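Local coordinates for protein cytochrome P450 (PDB 2RFB) that probably acts as a heme-thiolate monooxygenase that inserts one atom of molecular oxygen into a substrate at its heme iron, at residues 23-28 / 236-241; 13-16 / 20-23; 53-58 / 290-295. All blocks are in the same frame, centred on the assembly; numbering follows the deposited sequence.

Contact 1. Residues 23-28 / 236-241; sequences HVLMND and PHRFAA. With HEM (protoporphyrin IX containing Fe), chain G.
Leu25 lays its CD2 methyl over one face of the Arg238 guanidinium, offset toward the rim, with CD2 3.0 Å from Arg238 NH2 and 3.3 Å from Arg238 CZ; the former is tight for a methyl in this model. The two side chains cross at about a right angle, and CD2 alone does the touching. A flat guanidinium suits such a place because its polarity lies in the N-H groups round its edge, while its face can pack against a methyl. That edge is turned to a heme propionate, whose carboxyl carbon lies in the guanidinium plane: Arg238 NH1 donates to HEM O2A at 2.8 Å, and NH2 donates to HEM O1A at 3.1 Å along a fairly straight N-H...O of 165°. The paired bonds fix the rotation of the carboxylate, and the positive charge probably offsets its negative one. In the P450 fold this joins helix 18-26 (helix B) to the edge of the beta domain, where 239-240 pairs with 31-32. Val24 meets the aliphatic part of the arginine, CG1 lying 4.2 Å from Arg238 CG, and also packs on Val257 and Val259 of the neighbouring strand. The arginine chain is bent at chi2 (-51°) on its way to the propionate. At the helix end, Asn27 ND2 reaches back to His23 O at 2.8 Å.

Contact 2. Residues 13-16 / 20-23; sequences WHVY and DVKH
Strand 12-15 runs out and the chain turns at once into helix 18-26, bringing the CA atoms of Val15 and Val21 within 6.0 Å of each other. Side chains span this close approach of a strand end and a helix. Val15 points at the helix and does so mainly through one branch: with CG1 anti to its own backbone N (chi1 177°), that methyl reaches the helix at Asp20 and Val21, lying 3.4 Å from Asp20 CB and 3.6 Å from the amide Val21 N. Asp20 therefore contributes its methylene here, crossing the valine at about a right angle, while its carboxylate lies beyond and has a long, weak ion pair with Lys17. Val21 answers with CG2, the methyl set beside its own backbone N. This one group rests 4.0 Å from Val15 CG1 and 3.5 Å from Val15 O, so it sits against the backbone at the strand's end as well as a side chain. Both valines suit their places: a beta-branched residue is at home in the strand, and at Val21 a compact, buried side chain sets CG2 against Val15 with no long chain to fold away. The strand-to-helix unit lies at the start of the P450 beta domain, where Val15 bonds through its backbone to Ile258 and Tyr260, and both valines pack on Val259. Being made of methyls and a methylene, the contact has little directional bonding to define it and depends chiefly on close fit and the exclusion of water.

Contact 3. Residues 53-58 / 290-295; sequences PEHKEF and IGIHMC. With HEM (protoporphyrin IX containing Fe), chain G.
The imidazoles of His55 and His293 meet obliquely, planes at 65° and centroids 4.2 Å apart, with His55 NE2 above one face of the His293 ring, toward its rim. Ile292 CD1 lies over a face of the His55 ring, 4.0 Å from CD2, and a heme propionate stands at the edge of both rings. This is the join between helix 52-66 (helix C) and the cysteine-ligand loop of the P450 fold, whose Phe-X-X-Gly-X-(Arg/His)-X-Cys signature runs from Phe288 to Cys295; His293 fills the arginine-or-histidine position, which suits its propionate bond. Its chi1 carries the ring toward the propionate and chi2 (-77°) presents ND1, which donates to HEM O1D at 2.6 Å, with a nearly straight N-H...O of 173°. His55 gives a weak, poorly directed hydrogen bond from NE2 to Ile292 O at 3.1 Å, and its ND1 holds Phe47 O, again weakly. An alanine in place of His55 would probably leave Ile292 O without this donor, and His293 and Ile292 CD1 without the ring they pack on. Gly291 starts a type I turn, closed by Met294 N bonding to Gly291 O at 3.0 Å; its backbone angles would press a side chain against the preceding carbonyl, hence glycine. The turn delivers the chain to the proximal face of the heme, where Cys295 SG binds the iron at 2.3 Å.

How the contacts relate
From the N terminus, contact 2 comes first and closes a tight loop, with three residues between segments 13-16 and 20-23. Contact 1 begins where it ends, sharing His23, and spans 207 residues to return to segment 236-241. Contact 3 opens inside that span at 53-58 and closes beyond it at 290-295, so contacts 1 and 3 cross, whereas 2 and 3 follow in series. The crossing is physical too: Leu25 and Met26 pack on Ile290, and Asp28 on Ile292, while Lys22 of contact 2 also reaches Ile290. Helix 18-26 thus links the beta domain to the cysteine loop, and contacts 1 and 3 grip different propionates of one heme.

Contact 1. Residues 23-28 / 236-241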
loop_
_atom_site.group_PDB
_atom_site.type_symbol
_atom_site.label_atom_id
_atom_site.label_comp_id
_atom_site.label_asym_id
_atom_site.label_seq_id
_atom_site.Cartn_x
_atom_site.Cartn_y
_atom_site.Cartn_z
ATOM N N HIS A 23 -8.165 -11.915 14.267
ATOM C CA HIS A 23 -9.246 -11.668 15.189
ATOM C C HIS A 23 -9.391 -10.142 15.347
ATOM O O HIS A 23 -10.468 -9.564 15.180
ATOM C CB HIS A 23 -8.948 -12.304 16.544
ATOM C CG HIS A 23 -9.959 -11.966 17.594
ATOM N ND1 HIS A 23 -9.701 -11.081 18.625
ATOM C CD2 HIS A 23 -11.249 -12.353 17.745
ATOM C CE1 HIS A 23 -10.783 -10.967 19.382
ATOM N NE2 HIS A 23 -11.733 -11.728 18.874
ATOM N N VAL A 24 -8.284 -9.476 15.634
ATOM C CA VAL A 24 -8.361 -8.030 15.824
ATOM C C VAL A 24 -8.922 -7.362 14.558
ATOM O O VAL A 24 -9.923 -6.678 14.621
ATOM C CB VAL A 24 -6.966 -7.421 16.253
ATOM C CG1 VAL A 24 -6.915 -5.925 15.974
ATOM C CG2 VAL A 24 -6.673 -7.767 17.709
ATOM N N LEU A 25 -8.306 -7.565 13.404
ATOM C CA LEU A 25 -8.767 -6.859 12.179
ATOM C C LEU A 25 -10.186 -7.251 11.774
ATOM O O LEU A 25 -10.892 -6.452 11.224
ATOM C CB LEU A 25 -7.794 -7.068 10.996
ATOM C CG LEU A 25 -6.383 -6.569 11.249
ATOM C CD1 LEU A 25 -5.432 -6.948 10.133
ATOM C CD2 LEU A 25 -6.506 -5.059 11.347
ATOM N N MET A 26 -10.592 -8.492 11.990
ATOM C CA MET A 26 -11.961 -8.894 11.591
ATOM C C MET A 26 -13.022 -8.340 12.559
ATOM O O MET A 26 -14.227 -8.371 12.266
ATOM C CB MET A 26 -12.094 -10.424 11.563
ATOM C CG MET A 26 -11.367 -11.141 10.426
ATOM S SD MET A 26 -12.161 -10.845 8.817
ATOM C CE MET A 26 -13.765 -11.545 8.951
ATOM N N ASN A 27 -12.592 -7.864 13.733
ATOM C CA ASN A 27 -13.572 -7.360 14.732
ATOM C C ASN A 27 -13.472 -5.807 14.825
ATOM O O ASN A 27 -13.088 -5.219 15.846
ATOM C CB ASN A 27 -13.461 -8.111 16.076
ATOM C CG ASN A 27 -13.987 -9.564 16.004
ATOM O OD1 ASN A 27 -15.171 -9.837 16.206
ATOM N ND2 ASN A 27 -13.093 -10.498 15.771
ATOM N N ASP A 28 -13.816 -5.184 13.701
ATOM C CA ASP A 28 -13.901 -3.731 13.543
ATOM C C ASP A 28 -14.762 -3.003 14.588
ATOM O O ASP A 28 -14.393 -1.915 14.982
ATOM C CB ASP A 28 -14.384 -3.406 12.132
ATOM C CG ASP A 28 -15.677 -4.091 11.818
ATOM O OD1 ASP A 28 -15.678 -5.274 11.472
ATOM O OD2 ASP A 28 -16.742 -3.460 11.968
ATOM N N PRO A 236 -0.405 0.456 13.533
ATOM C CA PRO A 236 -0.466 0.905 14.940
ATOM C C PRO A 236 -1.816 1.415 15.435
ATOM O O PRO A 236 -2.004 1.572 16.651
ATOM C CB PRO A 236 0.579 2.052 15.000
ATOM C CG PRO A 236 0.657 2.607 13.602
ATOM C CD PRO A 236 0.174 1.486 12.638
ATOM N N HIS A 237 -2.756 1.691 14.539
ATOM C CA HIS A 237 -3.942 2.430 14.996
ATOM C C HIS A 237 -5.193 1.568 15.108
ATOM O O HIS A 237 -5.971 1.499 14.151
ATOM C CB HIS A 237 -4.162 3.668 14.102
ATOM C CG HIS A 237 -3.054 4.680 14.208
ATOM N ND1 HIS A 237 -2.568 5.133 15.426
ATOM C CD2 HIS A 237 -2.300 5.289 13.257
ATOM C CE1 HIS A 237 -1.578 5.984 15.218
ATOM N NE2 HIS A 237 -1.405 6.109 13.914
ATOM N N ARG A 238 -5.333 0.830 16.211
ATOM C CA ARG A 238 -6.607 0.194 16.582
ATOM C C ARG A 238 -6.793 0.501 18.031
ATOM O O ARG A 238 -5.825 0.579 18.771
ATOM C CB ARG A 238 -6.637 -1.324 16.417
ATOM C CG ARG A 238 -6.587 -1.883 14.960
ATOM C CD ARG A 238 -7.599 -1.240 14.091
ATOM N NE ARG A 238 -8.029 -1.997 12.922
ATOM C CZ ARG A 238 -7.518 -1.888 11.692
ATOM N NH1 ARG A 238 -6.427 -1.136 11.426
ATOM N NH2 ARG A 238 -8.065 -2.575 10.715
ATOM N N PHE A 239 -8.037 0.679 18.440
ATOM C CA PHE A 239 -8.300 0.988 19.800
ATOM C C PHE A 239 -9.511 0.187 20.173
ATOM O O PHE A 239 -10.475 0.055 19.400
ATOM C CB PHE A 239 -8.525 2.516 19.960
ATOM C CG PHE A 239 -7.377 3.333 19.419
ATOM C CD1 PHE A 239 -7.270 3.583 18.072
ATOM C CD2 PHE A 239 -6.359 3.767 20.254
ATOM C CE1 PHE A 239 -6.174 4.270 17.561
ATOM C CE2 PHE A 239 -5.258 4.447 19.736
ATOM C CZ PHE A 239 -5.173 4.709 18.406
ATOM N N ALA A 240 -9.464 -0.358 21.366
ATOM C CA ALA A 240 -10.543 -1.129 21.859
ATOM C C ALA A 240 -11.735 -0.191 22.145
ATOM O O ALA A 240 -11.634 0.729 22.973
ATOM C CB ALA A 240 -10.096 -1.855 23.115
ATOM N N ALA A 241 -12.859 -0.450 21.465
ATOM C CA ALA A 241 -14.115 0.271 21.693
ATOM C C ALA A 241 -14.822 -0.273 22.912
ATOM O O ALA A 241 -15.656 0.410 23.494
ATOM C CB ALA A 241 -15.037 0.188 20.451
HETATM C CHA HEM G . -5.688 -0.073 3.182
HETATM C CHB HEM G . -1.463 -2.559 2.681
HETATM C CHC HEM G . -1.246 -0.846 -1.962
HETATM C CHD HEM G . -5.020 2.168 -1.253
HETATM C C1A HEM G . -4.587 -0.915 3.414
HETATM C C2A HEM G . -4.369 -1.698 4.608
HETATM C C3A HEM G . -3.189 -2.376 4.436
HETATM C C4A HEM G . -2.702 -2.037 3.148
HETATM C CMA HEM G . -2.367 -3.400 5.372
HETATM C CAA HEM G . -5.339 -1.727 5.841
HETATM C CBA HEM G . -4.983 -0.653 6.901
HETATM C CGA HEM G . -5.928 -0.920 8.040
HETATM O O1A HEM G . -6.598 -2.016 8.091
HETATM O O2A HEM G . -6.007 -0.030 8.910
HETATM C C1B HEM G . -1.042 -2.333 1.355
HETATM C C2B HEM G . 0.026 -3.002 0.651
HETATM C C3B HEM G . 0.014 -2.459 -0.611
HETATM C C4B HEM G . -1.020 -1.501 -0.705
HETATM C CMB HEM G . 0.937 -4.112 1.341
HETATM C CAB HEM G . 0.846 -2.592 -1.981
HETATM C CBB HEM G . 1.638 -3.727 -2.326
HETATM C C1C HEM G . -2.287 0.085 -2.314
HETATM C C2C HEM G . -2.656 0.777 -3.570
HETATM C C3C HEM G . -3.697 1.600 -3.290
HETATM C C4C HEM G . -3.993 1.492 -1.917
HETATM C CMC HEM G . -2.053 0.697 -5.045
HETATM C CAC HEM G . -4.495 2.523 -4.295
HETATM C CBC HEM G . -4.676 3.839 -4.074
HETATM C C1D HEM G . -5.550 1.815 0.032
HETATM C C2D HEM G . -6.696 2.423 0.668
HETATM C C3D HEM G . -6.836 1.716 2.029
HETATM C C4D HEM G . -5.809 0.755 2.059
HETATM C CMD HEM G . -7.597 3.591 0.153
HETATM C CAD HEM G . -7.848 1.886 3.212
HETATM C CBD HEM G . -9.104 1.053 2.873
HETATM C CGD HEM G . -10.125 1.187 3.957
HETATM O O1D HEM G . -9.750 1.673 5.072
HETATM O O2D HEM G . -11.314 0.819 3.717
HETATM N NA HEM G . -3.544 -1.158 2.514
HETATM N NB HEM G . -1.695 -1.421 0.473
HETATM N NC HEM G . -3.165 0.568 -1.343
HETATM N ND HEM G . -5.039 0.818 0.897
HETATM FE FE HEM G . -3.528 -0.397 0.539
#

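Contact 2. Residues 13-16 / 20-23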
loop_
_atom_site.group_PDB
_atom_site.type_symbol
_atom_site.label_atom_id
_atom_site.label_comp_id
_atom_site.label_asym_id
_atom_site.label_seq_id
_atom_site.Cartn_x
_atom_site.Cartn_y
_atom_site.Cartn_z
ATOM N N TRP A 13 -0.908 -2.741 23.189
ATOM C CA TRP A 13 -0.814 -4.178 23.183
ATOM C C TRP A 13 -0.108 -4.405 21.908
ATOM O O TRP A 13 -0.357 -3.683 20.977
ATOM C CB TRP A 13 -2.188 -4.854 23.157
ATOM C CG TRP A 13 -2.883 -4.840 24.495
ATOM C CD1 TRP A 13 -3.843 -3.960 24.914
ATOM C CD2 TRP A 13 -2.687 -5.768 25.590
ATOM N NE1 TRP A 13 -4.229 -4.252 26.216
ATOM C CE2 TRP A 13 -3.545 -5.357 26.650
ATOM C CE3 TRP A 13 -1.868 -6.887 25.779
ATOM C CZ2 TRP A 13 -3.604 -6.027 27.866
ATOM C CZ3 TRP A 13 -1.914 -7.550 27.001
ATOM C CH2 TRP A 13 -2.792 -7.134 28.022
ATOM N N HIS A 14 0.802 -5.378 21.871
ATOM C CA HIS A 14 1.351 -5.844 20.585
ATOM C C HIS A 14 0.881 -7.253 20.264
ATOM O O HIS A 14 0.910 -8.140 21.145
ATOM C CB HIS A 14 2.867 -5.722 20.593
ATOM C CG HIS A 14 3.323 -4.365 21.012
ATOM N ND1 HIS A 14 3.917 -3.476 20.135
ATOM C CD2 HIS A 14 3.201 -3.715 22.196
ATOM C CE1 HIS A 14 4.177 -2.352 20.782
ATOM N NE2 HIS A 14 3.752 -2.471 22.031
ATOM N N VAL A 15 0.406 -7.424 19.033
ATOM C CA VAL A 15 -0.280 -8.658 18.602
ATOM C C VAL A 15 0.420 -9.229 17.419
ATOM O O VAL A 15 0.578 -8.558 16.379
ATOM C CB VAL A 15 -1.753 -8.379 18.268
ATOM C CG1 VAL A 15 -2.475 -9.626 17.741
ATOM C CG2 VAL A 15 -2.467 -7.862 19.546
ATOM N N TYR A 16 0.868 -10.464 17.573
ATOM C CA TYR A 16 1.831 -11.067 16.649
ATOM C C TYR A 16 1.354 -12.302 15.913
ATOM O O TYR A 16 1.751 -12.508 14.784
ATOM C CB TYR A 16 3.068 -11.506 17.430
ATOM C CG TYR A 16 3.803 -10.405 18.094
ATOM C CD1 TYR A 16 3.714 -10.234 19.472
ATOM C CD2 TYR A 16 4.615 -9.525 17.351
ATOM C CE1 TYR A 16 4.407 -9.228 20.092
ATOM C CE2 TYR A 16 5.317 -8.497 17.973
ATOM C CZ TYR A 16 5.190 -8.356 19.341
ATOM O OH TYR A 16 5.878 -7.361 20.010
ATOM N N ASP A 20 -4.483 -14.059 16.015
ATOM C CA ASP A 20 -4.815 -12.895 16.831
ATOM C C ASP A 20 -4.859 -11.639 15.975
ATOM O O ASP A 20 -5.749 -10.807 16.146
ATOM C CB ASP A 20 -3.821 -12.737 17.967
ATOM C CG ASP A 20 -3.945 -13.814 18.983
ATOM O OD1 ASP A 20 -5.052 -14.392 19.146
ATOM O OD2 ASP A 20 -2.933 -14.082 19.653
ATOM N N VAL A 21 -3.907 -11.489 15.051
ATOM C CA VAL A 21 -3.937 -10.350 14.133
ATOM C C VAL A 21 -5.279 -10.341 13.407
ATOM O O VAL A 21 -6.002 -9.346 13.425
ATOM C CB VAL A 21 -2.723 -10.323 13.149
ATOM C CG1 VAL A 21 -2.890 -9.226 12.089
ATOM C CG2 VAL A 21 -1.382 -10.095 13.920
ATOM N N LYS A 22 -5.658 -11.487 12.850
ATOM C CA LYS A 22 -6.951 -11.661 12.156
ATOM C C LYS A 22 -8.181 -11.413 13.024
ATOM O O LYS A 22 -9.139 -10.774 12.551
ATOM C CB LYS A 22 -7.030 -13.065 11.610
ATOM C CG LYS A 22 -8.140 -13.274 10.672
ATOM C CD LYS A 22 -7.868 -14.581 10.000
ATOM C CE LYS A 22 -8.985 -14.979 9.170
ATOM N NZ LYS A 22 -9.045 -16.467 9.269
ATOM N N HIS A 23 -8.165 -11.915 14.267
ATOM C CA HIS A 23 -9.246 -11.668 15.189
ATOM C C HIS A 23 -9.391 -10.142 15.347
ATOM O O HIS A 23 -10.468 -9.564 15.180
ATOM C CB HIS A 23 -8.948 -12.304 16.544
ATOM C CG HIS A 23 -9.959 -11.966 17.594
ATOM N ND1 HIS A 23 -9.701 -11.081 18.625
ATOM C CD2 HIS A 23 -11.249 -12.353 17.745
ATOM C CE1 HIS A 23 -10.783 -10.967 19.382
ATOM N NE2 HIS A 23 -11.733 -11.728 18.874
#

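Contact 3. Residues 53-58 / 290-295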
loop_
_atom_site.group_PDB
_atom_site.type_symbol
_atom_site.label_atom_id
_atom_site.label_comp_id
_atom_site.label_asym_id
_atom_site.label_seq_id
_atom_site.Cartn_x
_atom_site.Cartn_y
_atom_site.Cartn_z
ATOM N N PRO A 53 -19.801 1.986 9.776
ATOM C CA PRO A 53 -20.940 2.575 9.042
ATOM C C PRO A 53 -20.572 3.820 8.166
ATOM O O PRO A 53 -20.576 3.734 6.933
ATOM C CB PRO A 53 -21.957 2.902 10.157
ATOM C CG PRO A 53 -21.116 3.150 11.357
ATOM C CD PRO A 53 -19.865 2.319 11.218
ATOM N N GLU A 54 -20.239 4.947 8.772
ATOM C CA GLU A 54 -19.666 6.053 7.994
ATOM C C GLU A 54 -18.551 5.640 6.998
ATOM O O GLU A 54 -18.422 6.229 5.911
ATOM C CB GLU A 54 -19.153 7.147 8.946
ATOM C CG GLU A 54 -18.724 8.443 8.293
ATOM C CD GLU A 54 -18.416 9.535 9.324
ATOM O OE1 GLU A 54 -19.360 9.988 10.027
ATOM O OE2 GLU A 54 -17.235 9.944 9.430
ATOM N N HIS A 55 -17.767 4.621 7.354
ATOM C CA HIS A 55 -16.645 4.193 6.509
ATOM C C HIS A 55 -17.120 3.561 5.192
ATOM O O HIS A 55 -16.475 3.723 4.172
ATOM C CB HIS A 55 -15.706 3.244 7.297
ATOM C CG HIS A 55 -15.073 2.156 6.474
ATOM N ND1 HIS A 55 -13.745 2.183 6.090
ATOM C CD2 HIS A 55 -15.584 1.005 5.973
ATOM C CE1 HIS A 55 -13.469 1.090 5.397
ATOM N NE2 HIS A 55 -14.573 0.364 5.310
ATOM N N LYS A 56 -18.233 2.838 5.225
ATOM C CA LYS A 56 -18.709 2.079 4.056
ATOM C C LYS A 56 -19.260 3.049 3.028
ATOM O O LYS A 56 -19.053 2.899 1.813
ATOM C CB LYS A 56 -19.812 1.093 4.487
ATOM C CG LYS A 56 -20.294 0.121 3.414
ATOM C CD LYS A 56 -21.556 -0.626 3.869
ATOM C CE LYS A 56 -22.118 -1.504 2.762
ATOM N NZ LYS A 56 -22.949 -0.731 1.772
ATOM N N GLU A 57 -19.955 4.056 3.547
ATOM C CA GLU A 57 -20.466 5.146 2.743
ATOM C C GLU A 57 -19.320 5.759 1.962
ATOM O O GLU A 57 -19.412 5.905 0.753
ATOM C CB GLU A 57 -21.195 6.196 3.597
ATOM C CG GLU A 57 -22.446 5.677 4.285
ATOM C CD GLU A 57 -23.223 6.756 5.052
ATOM O OE1 GLU A 57 -23.070 7.957 4.699
ATOM O OE2 GLU A 57 -24.007 6.396 5.978
ATOM N N PHE A 58 -18.230 6.078 2.645
ATOM C CA PHE A 58 -17.048 6.631 1.972
ATOM C C PHE A 58 -16.416 5.638 1.011
ATOM O O PHE A 58 -16.240 5.952 -0.143
ATOM C CB PHE A 58 -16.025 7.138 2.982
ATOM C CG PHE A 58 -16.310 8.517 3.482
ATOM C CD1 PHE A 58 -17.173 8.722 4.565
ATOM C CD2 PHE A 58 -15.722 9.618 2.893
ATOM C CE1 PHE A 58 -17.452 10.011 5.035
ATOM C CE2 PHE A 58 -15.993 10.912 3.361
ATOM C CZ PHE A 58 -16.856 11.108 4.428
ATOM N N ILE A 290 -7.230 -7.370 6.546
ATOM C CA ILE A 290 -8.410 -8.190 6.320
ATOM C C ILE A 290 -9.610 -7.552 7.043
ATOM O O ILE A 290 -9.435 -6.743 7.961
ATOM C CB ILE A 290 -8.177 -9.664 6.762
ATOM C CG1 ILE A 290 -9.326 -10.563 6.269
ATOM C CG2 ILE A 290 -7.992 -9.777 8.274
ATOM C CD1 ILE A 290 -9.209 -12.000 6.729
ATOM N N GLY A 291 -10.822 -7.904 6.642
ATOM C CA GLY A 291 -11.981 -7.209 7.150
ATOM C C GLY A 291 -12.373 -5.995 6.300
ATOM O O GLY A 291 -12.096 -5.927 5.101
ATOM N N ILE A 292 -13.051 -5.044 6.935
ATOM C CA ILE A 292 -13.743 -4.000 6.234
ATOM C C ILE A 292 -12.734 -2.995 5.736
ATOM O O ILE A 292 -13.039 -2.241 4.828
ATOM C CB ILE A 292 -14.815 -3.326 7.119
ATOM C CG1 ILE A 292 -14.148 -2.606 8.323
ATOM C CG2 ILE A 292 -15.917 -4.347 7.511
ATOM C CD1 ILE A 292 -15.060 -1.581 9.018
ATOM N N HIS A 293 -11.525 -3.005 6.306
ATOM C CA HIS A 293 -10.479 -2.092 5.830
ATOM C C HIS A 293 -9.491 -2.802 4.908
ATOM O O HIS A 293 -8.476 -2.208 4.528
ATOM C CB HIS A 293 -9.711 -1.441 6.987
ATOM C CG HIS A 293 -10.512 -0.441 7.753
ATOM N ND1 HIS A 293 -10.759 0.825 7.271
ATOM C CD2 HIS A 293 -11.141 -0.522 8.958
ATOM C CE1 HIS A 293 -11.513 1.482 8.150
ATOM N NE2 HIS A 293 -11.728 0.697 9.189
ATOM N N MET A 294 -9.768 -4.065 4.553
ATOM C CA MET A 294 -8.880 -4.736 3.618
ATOM C C MET A 294 -8.537 -3.773 2.450
ATOM O O MET A 294 -9.435 -3.156 1.861
ATOM C CB MET A 294 -9.524 -6.028 3.069
ATOM C CG MET A 294 -8.419 -6.945 2.575
ATOM S SD MET A 294 -8.850 -8.641 2.260
ATOM C CE MET A 294 -10.008 -8.570 0.868
ATOM N N CYS A 295 -7.255 -3.677 2.123
ATOM C CA CYS A 295 -6.704 -2.749 1.091
ATOM C C CYS A 295 -7.603 -2.561 -0.125
ATOM O O CYS A 295 -7.839 -3.506 -0.872
ATOM C CB CYS A 295 -5.330 -3.222 0.574
ATOM S SG CYS A 295 -4.538 -2.118 -0.660
HETATM C CHA HEM G . -5.688 -0.073 3.182
HETATM C CHB HEM G . -1.463 -2.559 2.681
HETATM C CHC HEM G . -1.246 -0.846 -1.962
HETATM C CHD HEM G . -5.020 2.168 -1.253
HETATM C C1A HEM G . -4.587 -0.915 3.414
HETATM C C2A HEM G . -4.369 -1.698 4.608
HETATM C C3A HEM G . -3.189 -2.376 4.436
HETATM C C4A HEM G . -2.702 -2.037 3.148
HETATM C CMA HEM G . -2.367 -3.400 5.372
HETATM C CAA HEM G . -5.339 -1.727 5.841
HETATM C CBA HEM G . -4.983 -0.653 6.901
HETATM C CGA HEM G . -5.928 -0.920 8.040
HETATM O O1A HEM G . -6.598 -2.016 8.091
HETATM O O2A HEM G . -6.007 -0.030 8.910
HETATM C C1B HEM G . -1.042 -2.333 1.355
HETATM C C2B HEM G . 0.026 -3.002 0.651
HETATM C C3B HEM G . 0.014 -2.459 -0.611
HETATM C C4B HEM G . -1.020 -1.501 -0.705
HETATM C CMB HEM G . 0.937 -4.112 1.341
HETATM C CAB HEM G . 0.846 -2.592 -1.981
HETATM C CBB HEM G . 1.638 -3.727 -2.326
HETATM C C1C HEM G . -2.287 0.085 -2.314
HETATM C C2C HEM G . -2.656 0.777 -3.570
HETATM C C3C HEM G . -3.697 1.600 -3.290
HETATM C C4C HEM G . -3.993 1.492 -1.917
HETATM C CMC HEM G . -2.053 0.697 -5.045
HETATM C CAC HEM G . -4.495 2.523 -4.295
HETATM C CBC HEM G . -4.676 3.839 -4.074
HETATM C C1D HEM G . -5.550 1.815 0.032
HETATM C C2D HEM G . -6.696 2.423 0.668
HETATM C C3D HEM G . -6.836 1.716 2.029
HETATM C C4D HEM G . -5.809 0.755 2.059
HETATM C CMD HEM G . -7.597 3.591 0.153
HETATM C CAD HEM G . -7.848 1.886 3.212
HETATM C CBD HEM G . -9.104 1.053 2.873
HETATM C CGD HEM G . -10.125 1.187 3.957
HETATM O O1D HEM G . -9.750 1.673 5.072
HETATM O O2D HEM G . -11.314 0.819 3.717
HETATM N NA HEM G . -3.544 -1.158 2.514
HETATM N NB HEM G . -1.695 -1.421 0.473
HETATM N NC HEM G . -3.165 0.568 -1.343
HETATM N ND HEM G . -5.039 0.818 0.897
HETATM FE FE HEM G . -3.528 -0.397 0.539
#